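Local coordinates for protein sugar ABC transporter (Agrobacterium radiobacter, PDB 4RXT) that binds arabinose in the cleft between its two lobes and, as an ABC-type solute-binding protein, probably hands such sugars on for uptake, at residues D47-G50 and Q51-L55; R150-G153 and F154-V158; A199-L202 and I203-Q206. All blocks are in the same frame, centred on the assembly; numbering follows the deposited sequence. Where two conformers were deposited one is given.

Contact 1 of 3, residues D47-G50 and Q51-L55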
# COMPACT_ATOMS: atom_id res chain seq x y z
N ASP A 47 10.93 -6.69 7.92
CA ASP A 47 11.35 -6.90 9.31
C ASP A 47 10.10 -7.11 10.16
O ASP A 47 9.65 -6.24 10.89
CB ASP A 47 12.24 -5.76 9.80
CG ASP A 47 12.92 -6.08 11.11
OD1 ASP A 47 12.74 -7.20 11.66
OD2 ASP A 47 13.64 -5.18 11.61
N VAL A 48 9.59 -8.33 10.09
CA VAL A 48 8.36 -8.62 10.79
C VAL A 48 8.61 -8.73 12.29
O VAL A 48 7.85 -8.22 13.10
CB VAL A 48 7.77 -9.92 10.25
CG1 VAL A 48 6.48 -10.28 10.97
CG2 VAL A 48 7.50 -9.80 8.76
N ASN A 49 9.71 -9.38 12.65
CA ASN A 49 10.12 -9.50 14.05
C ASN A 49 10.28 -8.11 14.66
O ASN A 49 9.90 -7.87 15.80
CB ASN A 49 11.44 -10.27 14.17
CG ASN A 49 11.80 -10.60 15.60
OD1 ASN A 49 10.97 -11.04 16.39
ND2 ASN A 49 13.05 -10.44 15.94
N GLY A 50 10.85 -7.19 13.86
CA GLY A 50 11.09 -5.84 14.28
C GLY A 50 9.79 -5.19 14.66
O GLY A 50 9.69 -4.53 15.71
N GLN A 51 8.79 -5.35 13.83
CA GLN A 51 7.48 -4.78 14.15
C GLN A 51 6.85 -5.42 15.39
O GLN A 51 6.27 -4.74 16.22
CB GLN A 51 6.52 -4.87 12.95
CG GLN A 51 5.31 -3.99 13.19
CD GLN A 51 4.25 -4.08 12.12
OE1 GLN A 51 3.70 -5.13 11.85
NE2 GLN A 51 3.95 -2.95 11.50
N ILE A 52 6.96 -6.74 15.49
CA ILE A 52 6.40 -7.43 16.65
C ILE A 52 7.04 -6.92 17.96
O ILE A 52 6.36 -6.65 18.95
CB ILE A 52 6.52 -8.96 16.49
CG1 ILE A 52 5.64 -9.45 15.34
CG2 ILE A 52 6.09 -9.67 17.78
CD1 ILE A 52 5.92 -10.89 14.96
N SER A 53 8.36 -6.80 17.95
CA SER A 53 9.11 -6.27 19.09
C SER A 53 8.66 -4.87 19.47
O SER A 53 8.43 -4.57 20.64
CB SER A 53 10.62 -6.26 18.79
OG SER A 53 11.12 -7.58 18.70
N ILE A 54 8.50 -4.03 18.47
CA ILE A 54 8.03 -2.65 18.69
C ILE A 54 6.62 -2.63 19.29
O ILE A 54 6.37 -1.88 20.24
CB ILE A 54 8.11 -1.84 17.36
CG1 ILE A 54 9.57 -1.61 16.99
CG2 ILE A 54 7.32 -0.51 17.44
CD1 ILE A 54 9.75 -1.20 15.55
N LEU A 55 5.72 -3.46 18.75
CA LEU A 55 4.38 -3.59 19.32
C LEU A 55 4.43 -4.02 20.78
O LEU A 55 3.79 -3.40 21.63
CB LEU A 55 3.55 -4.54 18.51
CG LEU A 55 2.17 -4.82 19.06
CD1 LEU A 55 1.35 -3.54 19.11
CD2 LEU A 55 1.48 -5.82 18.16

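Contact 2 of 3, residues R150-G153 and F154-V158. With ARA (alpha-L-arabinopyranose), chain B.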
# COMPACT_ATOMS: atom_id res chain seq x y z
N ARG A 150 -4.44 -7.35 -3.30
CA ARG A 150 -4.26 -6.70 -4.63
C ARG A 150 -3.96 -7.76 -5.68
O ARG A 150 -4.50 -7.75 -6.79
CB ARG A 150 -3.16 -5.66 -4.58
CG ARG A 150 -3.51 -4.53 -3.68
CD ARG A 150 -2.35 -3.59 -3.47
NE ARG A 150 -2.66 -2.71 -2.35
CZ ARG A 150 -1.83 -1.89 -1.75
NH1 ARG A 150 -0.59 -1.69 -2.22
NH2 ARG A 150 -2.28 -1.22 -0.71
N ARG A 151 -3.11 -8.71 -5.32
CA ARG A 151 -2.76 -9.78 -6.23
C ARG A 151 -4.01 -10.59 -6.63
O ARG A 151 -4.26 -10.84 -7.80
CB ARG A 151 -1.70 -10.68 -5.61
CG ARG A 151 -1.43 -11.99 -6.34
CD ARG A 151 -0.28 -12.75 -5.72
NE ARG A 151 -0.02 -14.01 -6.42
CZ ARG A 151 -0.79 -15.09 -6.31
NH1 ARG A 151 -1.84 -15.09 -5.51
NH2 ARG A 151 -0.49 -16.15 -7.02
N THR A 152 -4.80 -10.96 -5.64
CA THR A 152 -6.04 -11.72 -5.88
C THR A 152 -7.00 -10.91 -6.77
O THR A 152 -7.56 -11.41 -7.74
CB THR A 152 -6.68 -12.08 -4.53
OG1 THR A 152 -5.82 -13.01 -3.85
CG2 THR A 152 -8.02 -12.78 -4.74
N GLY A 153 -7.21 -9.65 -6.42
CA GLY A 153 -8.17 -8.85 -7.13
C GLY A 153 -7.74 -8.73 -8.59
O GLY A 153 -8.56 -8.85 -9.52
N PHE A 154 -6.44 -8.49 -8.82
CA PHE A 154 -5.89 -8.41 -10.17
C PHE A 154 -6.05 -9.70 -10.96
O PHE A 154 -6.53 -9.70 -12.10
CB PHE A 154 -4.40 -7.98 -10.07
CG PHE A 154 -3.68 -7.96 -11.40
CD1 PHE A 154 -3.74 -6.85 -12.23
CD2 PHE A 154 -2.91 -9.04 -11.81
CE1 PHE A 154 -3.09 -6.84 -13.45
CE2 PHE A 154 -2.23 -9.02 -13.02
CZ PHE A 154 -2.33 -7.93 -13.84
N LEU A 155 -5.58 -10.80 -10.37
CA LEU A 155 -5.60 -12.09 -11.05
C LEU A 155 -7.04 -12.51 -11.42
O LEU A 155 -7.28 -12.97 -12.53
CB LEU A 155 -4.88 -13.18 -10.23
CG LEU A 155 -3.36 -13.03 -10.08
CD1 LEU A 155 -2.80 -14.09 -9.16
CD2 LEU A 155 -2.66 -13.01 -11.44
N ASP A 156 -7.97 -12.34 -10.48
CA ASP A 156 -9.35 -12.68 -10.69
C ASP A 156 -9.98 -11.88 -11.83
O ASP A 156 -10.67 -12.40 -12.71
CB ASP A 156 -10.15 -12.45 -9.40
CG ASP A 156 -9.82 -13.46 -8.29
OD1 ASP A 156 -9.10 -14.47 -8.52
OD2 ASP A 156 -10.29 -13.22 -7.15
N GLN A 157 -9.71 -10.58 -11.86
CA GLN A 157 -10.29 -9.71 -12.88
C GLN A 157 -9.70 -10.09 -14.25
O GLN A 157 -10.37 -10.17 -15.27
CB GLN A 157 -9.99 -8.23 -12.52
CG GLN A 157 -10.72 -7.23 -13.40
CD GLN A 157 -12.20 -7.08 -13.09
OE1 GLN A 157 -12.82 -7.94 -12.48
NE2 GLN A 157 -12.77 -5.98 -13.51
N VAL A 158 -8.39 -10.31 -14.27
CA VAL A 158 -7.76 -10.73 -15.52
C VAL A 158 -8.39 -12.00 -16.07
O VAL A 158 -8.68 -12.15 -17.29
CB VAL A 158 -6.24 -10.85 -15.40
CG1 VAL A 158 -5.63 -11.51 -16.64
CG2 VAL A 158 -5.65 -9.45 -15.28
C1 ARA B . 1.56 0.68 0.13
C2 ARA B . 0.75 -0.45 0.80
C3 ARA B . 1.48 -0.93 2.04
C4 ARA B . 2.95 -1.28 1.73
C5 ARA B . 3.37 -0.76 0.43
O1 ARA B . 0.97 0.44 -1.15
O2 ARA B . -0.55 0.02 1.19
O3 ARA B . 0.73 -2.00 2.62
O4 ARA B . 3.15 -2.68 1.52
O5 ARA B . 2.98 0.60 0.15

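Contact 3 of 3, residues A199-L202 and I203-Q206. With ARA (alpha-L-arabinopyranose), chain B.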
# COMPACT_ATOMS: atom_id res chain seq x y z
N ALA A 199 2.66 -3.58 -10.77
CA ALA A 199 3.63 -3.33 -9.66
C ALA A 199 2.82 -2.82 -8.48
O ALA A 199 2.38 -1.68 -8.44
CB ALA A 199 4.67 -2.29 -10.09
N SER A 200 2.57 -3.71 -7.51
CA SER A 200 1.40 -3.51 -6.65
C SER A 200 1.58 -2.66 -5.38
O SER A 200 0.70 -2.65 -4.52
CB SER A 200 0.81 -4.83 -6.26
OG SER A 200 1.76 -5.53 -5.49
N ASN A 201 2.71 -1.97 -5.26
CA ASN A 201 2.86 -0.95 -4.22
C ASN A 201 3.87 0.11 -4.67
O ASN A 201 4.47 -0.01 -5.73
CB ASN A 201 3.19 -1.60 -2.86
CG ASN A 201 4.68 -1.92 -2.69
OD1 ASN A 201 5.39 -2.19 -3.66
ND2 ASN A 201 5.15 -1.87 -1.47
N LEU A 202 4.10 1.10 -3.81
CA LEU A 202 5.00 2.20 -4.18
C LEU A 202 6.40 1.68 -4.57
O LEU A 202 7.00 2.14 -5.53
CB LEU A 202 5.13 3.16 -3.02
CG LEU A 202 6.13 4.30 -3.21
CD1 LEU A 202 5.66 5.13 -4.38
CD2 LEU A 202 6.22 5.10 -1.93
N ILE A 203 6.92 0.78 -3.76
CA ILE A 203 8.29 0.32 -3.88
C ILE A 203 8.51 -0.41 -5.20
O ILE A 203 9.47 -0.21 -5.90
CB ILE A 203 8.72 -0.57 -2.67
CG1 ILE A 203 8.43 0.14 -1.33
CG2 ILE A 203 10.18 -0.98 -2.78
CD1 ILE A 203 9.02 1.54 -1.23
N MET A 204 7.56 -1.28 -5.54
CA MET A 204 7.64 -1.93 -6.83
C MET A 204 7.39 -0.98 -8.01
O MET A 204 8.04 -1.10 -9.06
CB MET A 204 6.71 -3.15 -6.90
CG MET A 204 7.08 -4.32 -5.99
SD MET A 204 8.74 -5.06 -6.31
CE MET A 204 9.78 -4.12 -5.17
N ALA A 205 6.48 -0.04 -7.83
CA ALA A 205 6.32 1.00 -8.87
C ALA A 205 7.62 1.80 -9.14
O ALA A 205 7.95 2.08 -10.28
CB ALA A 205 5.21 1.94 -8.49
N GLN A 206 8.32 2.13 -8.08
CA GLN A 206 9.62 2.84 -8.24
C GLN A 206 10.58 2.00 -9.05
O GLN A 206 11.16 2.47 -10.01
CB GLN A 206 10.24 3.11 -6.86
CG GLN A 206 9.48 4.11 -5.99
CD GLN A 206 9.91 4.08 -4.52
OE1 GLN A 206 10.47 3.09 -4.02
NE2 GLN A 206 9.67 5.18 -3.83
C1 ARA B . 1.56 0.68 0.13
C2 ARA B . 0.75 -0.45 0.80
C3 ARA B . 1.48 -0.93 2.04
C4 ARA B . 2.95 -1.28 1.73
C5 ARA B . 3.37 -0.76 0.43
O1 ARA B . 0.97 0.44 -1.15
O2 ARA B . -0.55 0.02 1.19
O3 ARA B . 0.73 -2.00 2.62
O4 ARA B . 3.15 -2.68 1.52
O5 ARA B . 2.98 0.60 0.15

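Contact 1 of 3, residues D47-G50 and Q51-L55
The carbonyl oxygen of Asn49 accepts Ser53 N at 2.9 Å in a nearly straight bond, 170° at the hydrogen. This is the opening turn of helix 48-60, with Asp47 as its N-cap. From that position Asp47 OD1 takes Gly50 N at 2.9 Å, a bent capping bond whose donor stands above the carboxylate plane, 62° out of it. The carbonyl of Asp47 serves the next amide, Gln51 N, at 3.2 Å, and regular helical bonds to Ile52 and Ile54 follow. The cap thus gives an amide of the first turn an acceptor that the helix itself cannot supply. Gln51, its CG opposite the backbone N (chi1 -166°), extends toward the lobe interior, where OE1 and NE2 are satisfied by Thr71 N and Ser69 O. On another side of the turn Ile52 lays its CG1 beside the carbonyl of Val48, with 3.4 Å between Ile52 CG1 and Val48 O. Its terminal methyl completes the apolar touch, Ile52 CD1 lying 4.1 Å from Val48 CG1.

Contact 2 of 3, residues R150-G153 and F154-V158
Four successive i to i+4 bonds, from Phe154 N to Arg150 O through Gln157 N to Gly153 O, make this a regular alpha-helical run, with lengths from 2.9 to 3.1 Å. One turn apart, Arg151 and Leu155 pack against each other. Arg151 runs out extended as far as NE and then twists (chi4 -74°), which turns the guanidinium so that one face receives the leucine: Leu155 CD1 stands 3.6 Å above the plane, over its centre. Arg151 NH2 makes a salt bridge with Asp170, so the group is held by an apolar contact and a charge together.

Thr152 and Asp156, in contrast, run alongside each other in the same direction. Thr152 CG2 comes within 3.3 Å of Asp156 OD2. The carboxylate lies over the Thr152 carbonyl because its CG stands beside the backbone N (chi1 -71°); Asp156 OD2 and Thr152 O, 3.3 Å apart, are both acceptors and make no hydrogen bond.

Arg150 leads away from the helix into the sugar site. Its extended chain delivers two N-H groups to neighbouring hydroxyl oxygens of alpha-L-arabinopyranose, Arg150 NH1 to O1 at 2.8 Å and Arg150 NH2 to O2 at 2.9 Å, the former nearly straight at 165°. O1 lies at the guanidinium edge, near its plane. NH1 also donates to Ser200 O, NE to Asn109 OD1, and Phe226 makes a cation-pi contact, so the guanidinium is restrained in rotation while it grips the ligand.

Helix 145-161 is the connection of the beta-alpha-beta unit between strands 133-139 and 165-172. Leu155 rests on Val167 of the second strand, whereas Phe154 stacks with Phe198 and packs on Ala117 and Leu120 of helix 109-128.

Contact 3 of 3, residues A199-L202 and I203-Q206
Leu202 CG lies over one face of the Gln206 side-chain amide, about 3.6 Å above its plane and toward the nitrogen side, with 3.7 Å between Leu202 CG and Gln206 NE2. The two side chains cross obliquely. Asp229 OD2 takes a hydrogen bond from NE2, which helps to set the amide's orientation while the leucine packs against it.

The other flat group is the amide of Asn201, the N-cap of helix 202-214: Asn201 OD1 accepts Met204 N at 3.0 Å in a nearly straight bond (170°), the donor tilted 31° from the plane of the amide C=O. Asn201 CG sits between the backbone N and the carbonyl carbon (chi1 83°), and this crowded position brings OD1 back over the first turn. The bound arabinopyranose lies on another side of the residue, with its O1 3.5 Å from Asn201 CB. The modelled closeness of ND2 to the sugar's C5 is doubtful and carries no weight. One residue therefore both caps the helix and lines the sugar pocket.

The arrangement is the turn from a strand into a helix at the ligand cleft. Ser200 O accepts Arg150 NH1, tying the loop to an arginine that itself binds the sugar. The amides at the N-terminal turn may lend some positive character to this side of the pocket. Beneath the cap, Ala199 at the end of strand 194-199 points its methyl at the helix, meeting Met204 with 3.9 Å between Ala199 CB and Met204 CB. The Asn201 carbonyl starts the regular helical bonding, accepting Ala205 N at 2.9 Å, and Leu202 O follows, accepting Gln206 N at 2.9 Å.

The three contacts show one principle, the local bonding of helical turns, at different depths of a two-lobed binding protein. Contact 1 is a surface turn on one lobe, its centre about 23 Å from that of contact 3. Contact 2 is partly buried and contact 3 buried, both in the other lobe, where 150-158 and 199-206 meet directly and reach the same sugar. Contacts 1 and 3 share N-cap chemistry, a carboxylate in one and an amide in the other, whereas contact 2 lies in mid-helix. Its two arginines divide the work, Arg150 binding the sugar and Arg151 packing on Leu155 and pairing with Asp170. In contact 1 the Gln51 side chain stays about 9 Å from the sugar.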